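Local coordinates for L-asparaginase I (Vibrio cholerae, PDB 2OCD), which probably catalyses the hydrolysis of L-asparagine to L-aspartate and ammonium, working as a homotetramer, at residues A95-A98 / S99-F103; T148-N152 / N153-R157; I216-Y219 / P220-H224; L318-E321 / E322-K326. One frame throughout, in Å; residues are numbered along the deposited sequence.

Contact 1: residues A95-A98 / S99-F103; sequences AYTA and SALSF
Ser99 doubles its hold on Ala95 one helical turn back. Its backbone N gives the usual helical bond, and Ser99 OG adds a second at 2.9 Å from Ala95 O, so one carbonyl oxygen accepts twice, from opposite faces of its plane. The torsion makes this possible: OG stands opposite the carbonyl carbon (chi1 -74°), leaning back along the helix. Ser102 OG reaches back three residues instead, donating to Ser99 O at 2.7 Å on a lone pair in the carbonyl plane. Backbone bonds complete the ladder, with Ala100 N to Tyr96 O and Leu101 N to Thr97 O both at 3.0 Å and nearly straight.

All of this is one buried stretch of helix 94-104, which follows strand 84-88 of the mixed sheet in the N-terminal asparaginase domain. Polar ends also find partners outside it: Thr97 OG1 bonds His89, Tyr96 OH bonds Gln273 of the second subunit, and Ser102 OG also bonds Asn159.

Apolar contact is sparse. Thr97 and Leu101 run alongside each other, and Thr97 CG2 meets Leu101 CD1 at 3.8 Å on the flank packed against helix 65-78. Ala100 packs on Trp68 of that helix.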
loop_
_atom_site.group_PDB
_atom_site.type_symbol
_atom_site.label_atom_id
_atom_site.label_comp_id
_atom_site.label_asym_id
_atom_site.label_seq_id
_atom_site.Cartn_x
_atom_site.Cartn_y
_atom_site.Cartn_z
ATOM N N ALA B 95 -18.649 8.940 13.498
ATOM C CA ALA B 95 -17.778 10.105 13.199
ATOM C C ALA B 95 -18.449 11.411 13.522
ATOM O O ALA B 95 -17.780 12.365 13.934
ATOM C CB ALA B 95 -17.284 10.120 11.765
ATOM N N TYR B 96 -19.762 11.477 13.345
ATOM C CA TYR B 96 -20.479 12.696 13.711
ATOM C C TYR B 96 -20.495 12.816 15.214
ATOM O O TYR B 96 -20.323 13.900 15.761
ATOM C CB TYR B 96 -21.892 12.706 13.197
ATOM C CG TYR B 96 -22.033 12.845 11.699
ATOM C CD1 TYR B 96 -22.081 11.727 10.891
ATOM C CD2 TYR B 96 -22.211 14.080 11.105
ATOM C CE1 TYR B 96 -22.226 11.830 9.500
ATOM C CE2 TYR B 96 -22.375 14.196 9.734
ATOM C CZ TYR B 96 -22.369 13.068 8.938
ATOM O OH TYR B 96 -22.537 13.156 7.574
ATOM N N THR B 97 -20.710 11.719 15.913
ATOM C CA THR B 97 -20.679 11.830 17.337
ATOM C C THR B 97 -19.298 12.313 17.833
ATOM O O THR B 97 -19.199 13.213 18.664
ATOM C CB THR B 97 -21.102 10.528 17.966
ATOM O OG1 THR B 97 -22.516 10.398 17.754
ATOM C CG2 THR B 97 -20.809 10.535 19.464
ATOM N N ALA B 98 -18.232 11.718 17.324
ATOM C CA ALA B 98 -16.895 11.915 17.915
ATOM C C ALA B 98 -16.521 13.370 17.701
ATOM O O ALA B 98 -15.903 14.021 18.551
ATOM C CB ALA B 98 -15.890 11.012 17.263
ATOM N N SER B 99 -16.948 13.873 16.553
ATOM C CA SER B 99 -16.774 15.235 16.197
ATOM C C SER B 99 -17.493 16.210 17.121
ATOM O O SER B 99 -16.885 17.170 17.644
ATOM C CB SER B 99 -17.262 15.423 14.773
ATOM O OG SER B 99 -16.323 14.862 13.860
ATOM N N ALA B 100 -18.801 16.015 17.229
ATOM C CA ALA B 100 -19.663 16.802 18.124
ATOM C C ALA B 100 -19.032 16.973 19.493
ATOM O O ALA B 100 -18.904 18.109 19.985
ATOM C CB ALA B 100 -21.024 16.129 18.277
ATOM N N LEU B 101 -18.649 15.834 20.095
ATOM C CA LEU B 101 -18.096 15.815 21.430
ATOM C C LEU B 101 -16.771 16.560 21.519
ATOM O O LEU B 101 -16.453 17.084 22.603
ATOM C CB LEU B 101 -17.893 14.385 21.947
ATOM C CG LEU B 101 -19.194 13.555 22.091
ATOM C CD1 LEU B 101 -18.909 12.075 22.313
ATOM C CD2 LEU B 101 -20.140 14.135 23.206
ATOM N N SER B 102 -15.972 16.574 20.438
ATOM C CA SER B 102 -14.697 17.269 20.482
ATOM C C SER B 102 -14.944 18.738 20.790
ATOM O O SER B 102 -14.243 19.300 21.640
ATOM C CB SER B 102 -13.880 17.111 19.216
ATOM O OG SER B 102 -14.347 17.928 18.176
ATOM N N PHE B 103 -15.960 19.339 20.167
ATOM C CA PHE B 103 -16.267 20.760 20.443
ATOM C C PHE B 103 -16.997 21.000 21.769
ATOM O O PHE B 103 -16.694 21.984 22.469
ATOM C CB PHE B 103 -16.995 21.401 19.280
ATOM C CG PHE B 103 -16.202 21.342 18.062
ATOM C CD1 PHE B 103 -15.079 22.141 17.943
ATOM C CD2 PHE B 103 -16.478 20.392 17.079
ATOM C CE1 PHE B 103 -14.291 22.085 16.854
ATOM C CE2 PHE B 103 -15.687 20.313 15.962
ATOM C CZ PHE B 103 -14.562 21.158 15.847
#

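Contact 2: residues T148-N152 / N153-R157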
loop_
_atom_site.group_PDB
_atom_site.type_symbol
_atom_site.label_atom_id
_atom_site.label_comp_id
_atom_site.label_asym_id
_atom_site.label_seq_id
_atom_site.Cartn_x
_atom_site.Cartn_y
_atom_site.Cartn_z
ATOM N N THR B 148 -11.084 10.863 20.628
ATOM C CA THR B 148 -10.462 10.075 19.564
ATOM C C THR B 148 -11.368 8.919 19.124
ATOM O O THR B 148 -12.429 8.667 19.739
ATOM C CB THR B 148 -9.084 9.538 20.041
ATOM O OG1 THR B 148 -9.252 8.735 21.223
ATOM C CG2 THR B 148 -8.096 10.739 20.336
ATOM N N LEU B 149 -10.969 8.231 18.051
ATOM C CA LEU B 149 -11.833 7.217 17.400
ATOM C C LEU B 149 -10.963 6.041 17.045
ATOM O O LEU B 149 -9.970 6.186 16.318
ATOM C CB LEU B 149 -12.543 7.794 16.161
ATOM C CG LEU B 149 -13.622 6.976 15.418
ATOM C CD1 LEU B 149 -14.663 7.839 14.646
ATOM C CD2 LEU B 149 -13.063 5.995 14.428
ATOM N N PHE B 150 -11.298 4.884 17.584
ATOM C CA PHE B 150 -10.465 3.744 17.363
ATOM C C PHE B 150 -11.162 2.729 16.441
ATOM O O PHE B 150 -12.294 2.283 16.738
ATOM C CB PHE B 150 -10.071 3.155 18.706
ATOM C CG PHE B 150 -9.078 2.062 18.606
ATOM C CD1 PHE B 150 -7.776 2.323 18.208
ATOM C CD2 PHE B 150 -9.407 0.790 18.925
ATOM C CE1 PHE B 150 -6.830 1.299 18.097
ATOM C CE2 PHE B 150 -8.456 -0.217 18.813
ATOM C CZ PHE B 150 -7.189 0.044 18.393
ATOM N N PHE B 151 -10.510 2.419 15.313
ATOM C CA PHE B 151 -11.002 1.420 14.362
ATOM C C PHE B 151 -9.877 1.004 13.415
ATOM O O PHE B 151 -8.924 1.780 13.203
ATOM C CB PHE B 151 -12.191 1.965 13.566
ATOM C CG PHE B 151 -13.350 0.988 13.403
ATOM C CD1 PHE B 151 -14.286 0.831 14.413
ATOM C CD2 PHE B 151 -13.531 0.290 12.211
ATOM C CE1 PHE B 151 -15.380 -0.032 14.248
ATOM C CE2 PHE B 151 -14.615 -0.567 12.006
ATOM C CZ PHE B 151 -15.548 -0.730 13.019
ATOM N N ASN B 152 -9.991 -0.199 12.849
ATOM C CA ASN B 152 -8.965 -0.722 11.944
ATOM C C ASN B 152 -7.573 -0.555 12.573
ATOM O O ASN B 152 -6.683 -0.052 11.937
ATOM C CB ASN B 152 -8.998 0.003 10.568
ATOM C CG ASN B 152 -10.443 0.200 9.999
ATOM O OD1 ASN B 152 -11.038 1.295 10.110
ATOM N ND2 ASN B 152 -10.995 -0.850 9.385
ATOM N N ASN B 153 -7.404 -0.865 13.857
ATOM C CA ASN B 153 -6.091 -0.798 14.518
ATOM C C ASN B 153 -5.406 0.569 14.566
ATOM O O ASN B 153 -4.189 0.682 14.777
ATOM C CB ASN B 153 -5.124 -1.804 13.905
ATOM C CG ASN B 153 -5.643 -3.202 13.959
ATOM O OD1 ASN B 153 -6.097 -3.675 15.002
ATOM N ND2 ASN B 153 -5.595 -3.882 12.829
ATOM N N ARG B 154 -6.175 1.621 14.411
ATOM C CA ARG B 154 -5.589 2.959 14.474
ATOM C C ARG B 154 -6.466 3.929 15.263
ATOM O O ARG B 154 -7.685 3.785 15.301
ATOM C CB ARG B 154 -5.285 3.463 13.086
ATOM C CG ARG B 154 -6.465 3.924 12.271
ATOM C CD ARG B 154 -6.032 4.372 10.839
ATOM N NE ARG B 154 -5.877 3.196 9.968
ATOM C CZ ARG B 154 -6.819 2.687 9.162
ATOM N NH1 ARG B 154 -8.003 3.253 9.030
ATOM N NH2 ARG B 154 -6.555 1.599 8.481
ATOM N N LEU B 155 -5.829 4.853 15.964
ATOM C CA LEU B 155 -6.542 5.811 16.746
ATOM C C LEU B 155 -6.467 7.110 16.018
ATOM O O LEU B 155 -5.373 7.624 15.804
ATOM C CB LEU B 155 -5.864 5.982 18.094
ATOM C CG LEU B 155 -6.600 6.948 19.022
ATOM C CD1 LEU B 155 -7.909 6.292 19.488
ATOM C CD2 LEU B 155 -5.694 7.399 20.210
HETATM N N MSE B 156 -7.615 7.678 15.679
HETATM C CA MSE B 156 -7.631 8.930 14.938
HETATM C C MSE B 156 -8.220 10.053 15.736
HETATM O O MSE B 156 -9.034 9.820 16.591
HETATM C CB MSE B 156 -8.415 8.760 13.644
HETATM C CG MSE B 156 -7.812 7.724 12.718
HETATM SE SE MSE B 156 -9.220 6.894 11.644
HETATM C CE MSE B 156 -9.514 5.311 12.853
ATOM N N ARG B 157 -7.827 11.288 15.436
ATOM C CA ARG B 157 -8.511 12.442 16.039
ATOM C C ARG B 157 -9.993 12.366 15.686
ATOM O O ARG B 157 -10.333 12.198 14.540
ATOM C CB ARG B 157 -7.896 13.757 15.574
ATOM C CG ARG B 157 -8.541 14.977 16.195
ATOM C CD ARG B 157 -7.683 16.264 16.055
ATOM N NE ARG B 157 -6.501 16.183 16.897
ATOM C CZ ARG B 157 -5.330 16.743 16.644
ATOM N NH1 ARG B 157 -5.142 17.465 15.573
ATOM N NH2 ARG B 157 -4.332 16.563 17.485
#
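Leu149 and Met156 (selenomethionine) exchange two backbone hydrogen bonds, each 2.9 Å long: Leu149 N to Met156 O and Met156 N to Leu149 O. Phe151 and Arg154 form the next hydrogen-bonded pair, with Phe151 N to Arg154 O at 3.1 Å and Arg154 N to Phe151 O at 3.0 Å. The last is the one that closes the turn. Between these pairs Phe150 faces Leu155 in a non-hydrogen-bonded pair.

Apolar contacts divide between the two faces. With Leu149, Phe151 and Arg154 on its side, Met156 bends at chi3 (-95°) and brings its methyl CE to 3.9 Å from Leu149 CD2, close to Phe151 CB as well. On the other face Leu155 CD1 lies 3.9 Å from Phe150 CB and also packs against Thr148. The Phe150 ring turns its edge to the backbone of Leu155.

Arg154 lays one face of its guanidinium against Asn152 CB, which is 3.6 Å from Arg154 NH2 and offset toward the rim; the amide plane, 16° from the guanidinium plane, is not itself stacked on it. Asn152 OD1 is held by Phe172 N.

Asn152 and Asn153, both with positive phi, form the type I' turn of a tight two-residue beta hairpin, whose strands 147-151 and 154-157 are neighbours in the mixed sheet. Phe151 packs on Thr91, a predicted substrate-binding and active-site residue, which puts the hairpin's turn end beside the probable catalytic pocket.

Contact 3: residues I216-Y219 / P220-H224; sequences ITMY and PGISH
Ile222 sits squarely over the Tyr219 ring: its CB is 3.7 Å from the ring centroid and only 9° off the normal, a CH-pi contact centred on the face. The two side chains cross at about a right angle, and Ile222 CG1 carries on over the CE2 side of the ring. Tyr219 reaches this place because its CG is tucked between the backbone N and the carbonyl carbon (chi1 47°), while the Ile222 chain runs on extended (chi1 178°) and delivers CD1 to 3.5 Å from Ile216 CG2. Met218, a selenomethionine, comes across the other branch at nearly a right angle, with SE 3.9 Å from Ile222 CG2.

The phenol hydroxyl accepts from a water at 2.6 Å from Tyr219 OH, and that water accepts from Ser223 N; Tyr219 OH also bonds Ile213 O of the second subunit. Pro220, next along the chain, packs on Trp68 of that same subunit.

Ile222 N closes the loop on Tyr219 O at 3.2 Å. This is a type II beta turn with Pro220 and Gly221 at its corners, Gly221 taking the positive phi. It links strand 213-217, the outermost strand, within this chain, of the parallel C-terminal sheet, to helix 224-231, for which Ser223 is the N-cap.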
loop_
_atom_site.group_PDB
_atom_site.type_symbol
_atom_site.label_atom_id
_atom_site.label_comp_id
_atom_site.label_asym_id
_atom_site.label_seq_id
_atom_site.Cartn_x
_atom_site.Cartn_y
_atom_site.Cartn_z
ATOM N N ILE B 216 -24.941 22.136 0.551
ATOM C CA ILE B 216 -25.034 22.107 -0.928
ATOM C C ILE B 216 -23.775 21.502 -1.559
ATOM O O ILE B 216 -22.646 21.887 -1.216
ATOM C CB ILE B 216 -25.163 23.516 -1.573
ATOM C CG1 ILE B 216 -26.237 24.368 -0.937
ATOM C CG2 ILE B 216 -25.534 23.444 -3.058
ATOM C CD1 ILE B 216 -26.124 25.865 -1.386
ATOM N N THR B 217 -24.005 20.573 -2.486
ATOM C CA THR B 217 -22.988 19.953 -3.301
ATOM C C THR B 217 -23.118 20.597 -4.679
ATOM O O THR B 217 -24.120 20.440 -5.365
ATOM C CB THR B 217 -23.204 18.436 -3.472
ATOM O OG1 THR B 217 -23.448 17.823 -2.195
ATOM C CG2 THR B 217 -21.968 17.798 -4.145
HETATM N N MSE B 218 -22.082 21.301 -5.098
HETATM C CA MSE B 218 -22.141 21.936 -6.373
HETATM C C MSE B 218 -21.972 20.841 -7.412
HETATM O O MSE B 218 -21.247 19.885 -7.212
HETATM C CB MSE B 218 -21.024 22.942 -6.528
HETATM C CG MSE B 218 -21.002 23.994 -5.498
HETATM SE SE MSE B 218 -22.284 25.401 -5.769
HETATM C CE MSE B 218 -21.484 26.770 -4.632
ATOM N N TYR B 219 -22.656 21.015 -8.519
ATOM C CA TYR B 219 -22.390 20.248 -9.690
ATOM C C TYR B 219 -22.487 21.241 -10.806
ATOM O O TYR B 219 -22.969 22.326 -10.599
ATOM C CB TYR B 219 -23.399 19.130 -9.854
ATOM C CG TYR B 219 -24.836 19.542 -9.677
ATOM C CD1 TYR B 219 -25.583 19.978 -10.762
ATOM C CD2 TYR B 219 -25.455 19.471 -8.414
ATOM C CE1 TYR B 219 -26.910 20.299 -10.650
ATOM C CE2 TYR B 219 -26.788 19.828 -8.250
ATOM C CZ TYR B 219 -27.529 20.230 -9.404
ATOM O OH TYR B 219 -28.863 20.618 -9.287
ATOM N N PRO B 220 -22.009 20.877 -11.997
ATOM C CA PRO B 220 -22.028 21.829 -13.092
ATOM C C PRO B 220 -23.454 22.155 -13.459
ATOM O O PRO B 220 -24.292 21.247 -13.529
ATOM C CB PRO B 220 -21.346 21.064 -14.234
ATOM C CG PRO B 220 -20.617 19.950 -13.552
ATOM C CD PRO B 220 -21.456 19.586 -12.416
ATOM N N GLY B 221 -23.729 23.433 -13.673
ATOM C CA GLY B 221 -25.084 23.888 -13.976
ATOM C C GLY B 221 -26.019 24.075 -12.786
ATOM O O GLY B 221 -27.154 24.467 -12.989
ATOM N N ILE B 222 -25.567 23.841 -11.560
ATOM C CA ILE B 222 -26.462 23.847 -10.412
ATOM C C ILE B 222 -27.154 25.200 -10.406
ATOM O O ILE B 222 -26.484 26.218 -10.472
ATOM C CB ILE B 222 -25.726 23.535 -9.036
ATOM C CG1 ILE B 222 -26.700 23.589 -7.834
ATOM C CG2 ILE B 222 -24.542 24.485 -8.790
ATOM C CD1 ILE B 222 -26.113 23.165 -6.535
ATOM N N SER B 223 -28.486 25.210 -10.355
ATOM C CA SER B 223 -29.224 26.456 -10.534
ATOM C C SER B 223 -29.469 27.118 -9.192
ATOM O O SER B 223 -29.726 26.447 -8.169
ATOM C CB SER B 223 -30.547 26.241 -11.245
ATOM O OG SER B 223 -31.487 25.585 -10.419
ATOM N N HIS B 224 -29.397 28.444 -9.201
ATOM C CA HIS B 224 -29.575 29.258 -7.993
ATOM C C HIS B 224 -30.990 29.093 -7.452
ATOM O O HIS B 224 -31.231 29.393 -6.320
ATOM C CB HIS B 224 -29.301 30.734 -8.298
ATOM C CG HIS B 224 -30.258 31.302 -9.285
ATOM N ND1 HIS B 224 -31.480 31.823 -8.920
ATOM C CD2 HIS B 224 -30.204 31.371 -10.635
ATOM C CE1 HIS B 224 -32.129 32.216 -10.005
ATOM N NE2 HIS B 224 -31.371 31.957 -11.060
HETATM O O HOH W 1 -29.768 22.795 -10.419
#

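Contact 4: residues L318-E321 / E322-K326; sequences LSYE and EVKAK
Ala325 N donates to Glu321 O at 2.8 Å, and the bond is practically straight, 178° at the hydrogen. Lys324 N to Tyr320 O follows the same i to i+4 pattern at 2.9 Å. One step earlier Ser319 serves two residues: its carbonyl O takes Val323 N at 3.1 Å, and its hydroxyl OG accepts from Glu322 N at 3.2 Å. For that second bond OG has to lie between its own backbone N and carbonyl carbon (chi1 74°), which swings it over the opening of the helix. There it satisfies an amide of the first turn, which has no preceding turn to supply a carbonyl.

Leu318, just before the cap, folds back on the helix. Its CB rests 3.9 Å from Val323 CG2, and both residues pack on Leu313 of helix 303-315. The other end of Leu318 meets Glu322 at about a right angle, CD2 coming to 3.4 Å from the carboxylate carbon CD. Glu322 gets there with its chain extended beyond CG.

On another flank Glu321 and Lys324 run side by side, but OE1 and NZ stay 4.7 Å apart, too far for a salt bridge; any attraction is probably modest. Tyr320 OH approaches the same lysine at CE, 4.0 Å away.

Ser319 as N-cap, with Leu318 and Val323 in apolar contact just outside and inside the helix, is the hydrophobic staple that often accompanies a capped N-terminus, here opening the C-terminal domain's surface helix 320-327.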
loop_
_atom_site.group_PDB
_atom_site.type_symbol
_atom_site.label_atom_id
_atom_site.label_comp_id
_atom_site.label_asym_id
_atom_site.label_seq_id
_atom_site.Cartn_x
_atom_site.Cartn_y
_atom_site.Cartn_z
ATOM N N LEU B 318 -23.780 33.333 20.889
ATOM C CA LEU B 318 -22.796 34.151 20.250
ATOM C C LEU B 318 -23.439 34.978 19.125
ATOM O O LEU B 318 -24.479 34.613 18.582
ATOM C CB LEU B 318 -21.718 33.253 19.653
ATOM C CG LEU B 318 -20.975 32.379 20.644
ATOM C CD1 LEU B 318 -19.995 31.419 19.964
ATOM C CD2 LEU B 318 -20.283 33.288 21.645
ATOM N N SER B 319 -22.797 36.099 18.789
ATOM C CA SER B 319 -23.223 36.962 17.703
ATOM C C SER B 319 -22.847 36.308 16.370
ATOM O O SER B 319 -22.048 35.360 16.336
ATOM C CB SER B 319 -22.531 38.314 17.856
ATOM O OG SER B 319 -21.163 38.229 17.504
ATOM N N TYR B 320 -23.430 36.782 15.273
ATOM C CA TYR B 320 -23.096 36.247 13.942
ATOM C C TYR B 320 -21.550 36.285 13.680
ATOM O O TYR B 320 -20.935 35.264 13.324
ATOM C CB TYR B 320 -23.867 37.010 12.856
ATOM C CG TYR B 320 -23.359 36.765 11.458
ATOM C CD1 TYR B 320 -23.911 35.786 10.665
ATOM C CD2 TYR B 320 -22.353 37.521 10.926
ATOM C CE1 TYR B 320 -23.471 35.553 9.357
ATOM C CE2 TYR B 320 -21.891 37.310 9.640
ATOM C CZ TYR B 320 -22.448 36.311 8.842
ATOM O OH TYR B 320 -21.973 36.067 7.537
ATOM N N GLU B 321 -20.954 37.459 13.890
ATOM C CA GLU B 321 -19.523 37.708 13.595
ATOM C C GLU B 321 -18.595 36.850 14.452
ATOM O O GLU B 321 -17.589 36.329 14.018
ATOM C CB GLU B 321 -19.184 39.198 13.852
ATOM C CG GLU B 321 -19.881 40.173 12.920
ATOM C CD GLU B 321 -19.505 40.008 11.405
ATOM O OE1 GLU B 321 -18.429 39.446 11.079
ATOM O OE2 GLU B 321 -20.317 40.448 10.534
ATOM N N GLU B 322 -18.960 36.724 15.699
ATOM C CA GLU B 322 -18.243 35.867 16.592
ATOM C C GLU B 322 -18.235 34.377 16.113
ATOM O O GLU B 322 -17.199 33.696 16.141
ATOM C CB GLU B 322 -18.846 36.069 17.972
ATOM C CG GLU B 322 -18.054 35.521 19.115
ATOM C CD GLU B 322 -18.586 36.036 20.495
ATOM O OE1 GLU B 322 -19.690 36.719 20.588
ATOM O OE2 GLU B 322 -17.862 35.735 21.482
ATOM N N VAL B 323 -19.373 33.878 15.646
ATOM C CA VAL B 323 -19.449 32.508 15.144
ATOM C C VAL B 323 -18.510 32.474 13.953
ATOM O O VAL B 323 -17.625 31.561 13.848
ATOM C CB VAL B 323 -20.885 32.146 14.714
ATOM C CG1 VAL B 323 -20.908 30.854 13.860
ATOM C CG2 VAL B 323 -21.863 32.094 15.939
ATOM N N LYS B 324 -18.654 33.509 13.099
ATOM C CA LYS B 324 -17.894 33.596 11.831
ATOM C C LYS B 324 -16.404 33.486 12.099
ATOM O O LYS B 324 -15.743 32.584 11.570
ATOM C CB LYS B 324 -18.216 34.886 11.052
ATOM C CG LYS B 324 -18.209 34.772 9.503
ATOM C CD LYS B 324 -17.687 36.070 8.882
ATOM C CE LYS B 324 -18.032 36.291 7.378
ATOM N NZ LYS B 324 -17.378 37.554 6.931
ATOM N N ALA B 325 -15.921 34.359 12.988
ATOM C CA ALA B 325 -14.529 34.350 13.463
ATOM C C ALA B 325 -14.099 32.997 14.036
ATOM O O ALA B 325 -13.062 32.463 13.662
ATOM C CB ALA B 325 -14.292 35.466 14.478
ATOM N N LYS B 326 -14.914 32.404 14.893
ATOM C CA LYS B 326 -14.563 31.135 15.521
ATOM C C LYS B 326 -14.496 29.962 14.540
ATOM O O LYS B 326 -13.673 29.067 14.687
ATOM C CB LYS B 326 -15.543 30.840 16.640
ATOM C CG LYS B 326 -15.035 31.044 18.109
ATOM C CD LYS B 326 -14.654 32.401 18.473
ATOM C CE LYS B 326 -13.961 32.403 19.889
ATOM N NZ LYS B 326 -12.551 31.738 19.957
#

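The four contacts follow one another along the chain. Contacts 1 and 2 belong to the N-terminal domain, centres 13 Å apart, and they touch: Leu149 CD1 packs on Ala95 and Ala98 of helix 94-104. Contact 2 touches predicted substrate-binding Thr91, while contact 1 lies about 7 Å from Ser60, side chain to side chain. Contacts 3 and 4 lie in the C-terminal domain, 27 Å apart between centres; 216-224 leaves the strand outermost, within this chain, in its parallel sheet, whereas 318-326 covers Ile267 of that sheet. Contacts 2 and 3 are farthest apart, 34 Å between centres. Through Tyr96, contact 1 packs on Met218 of the second subunit, within its copy of contact 3.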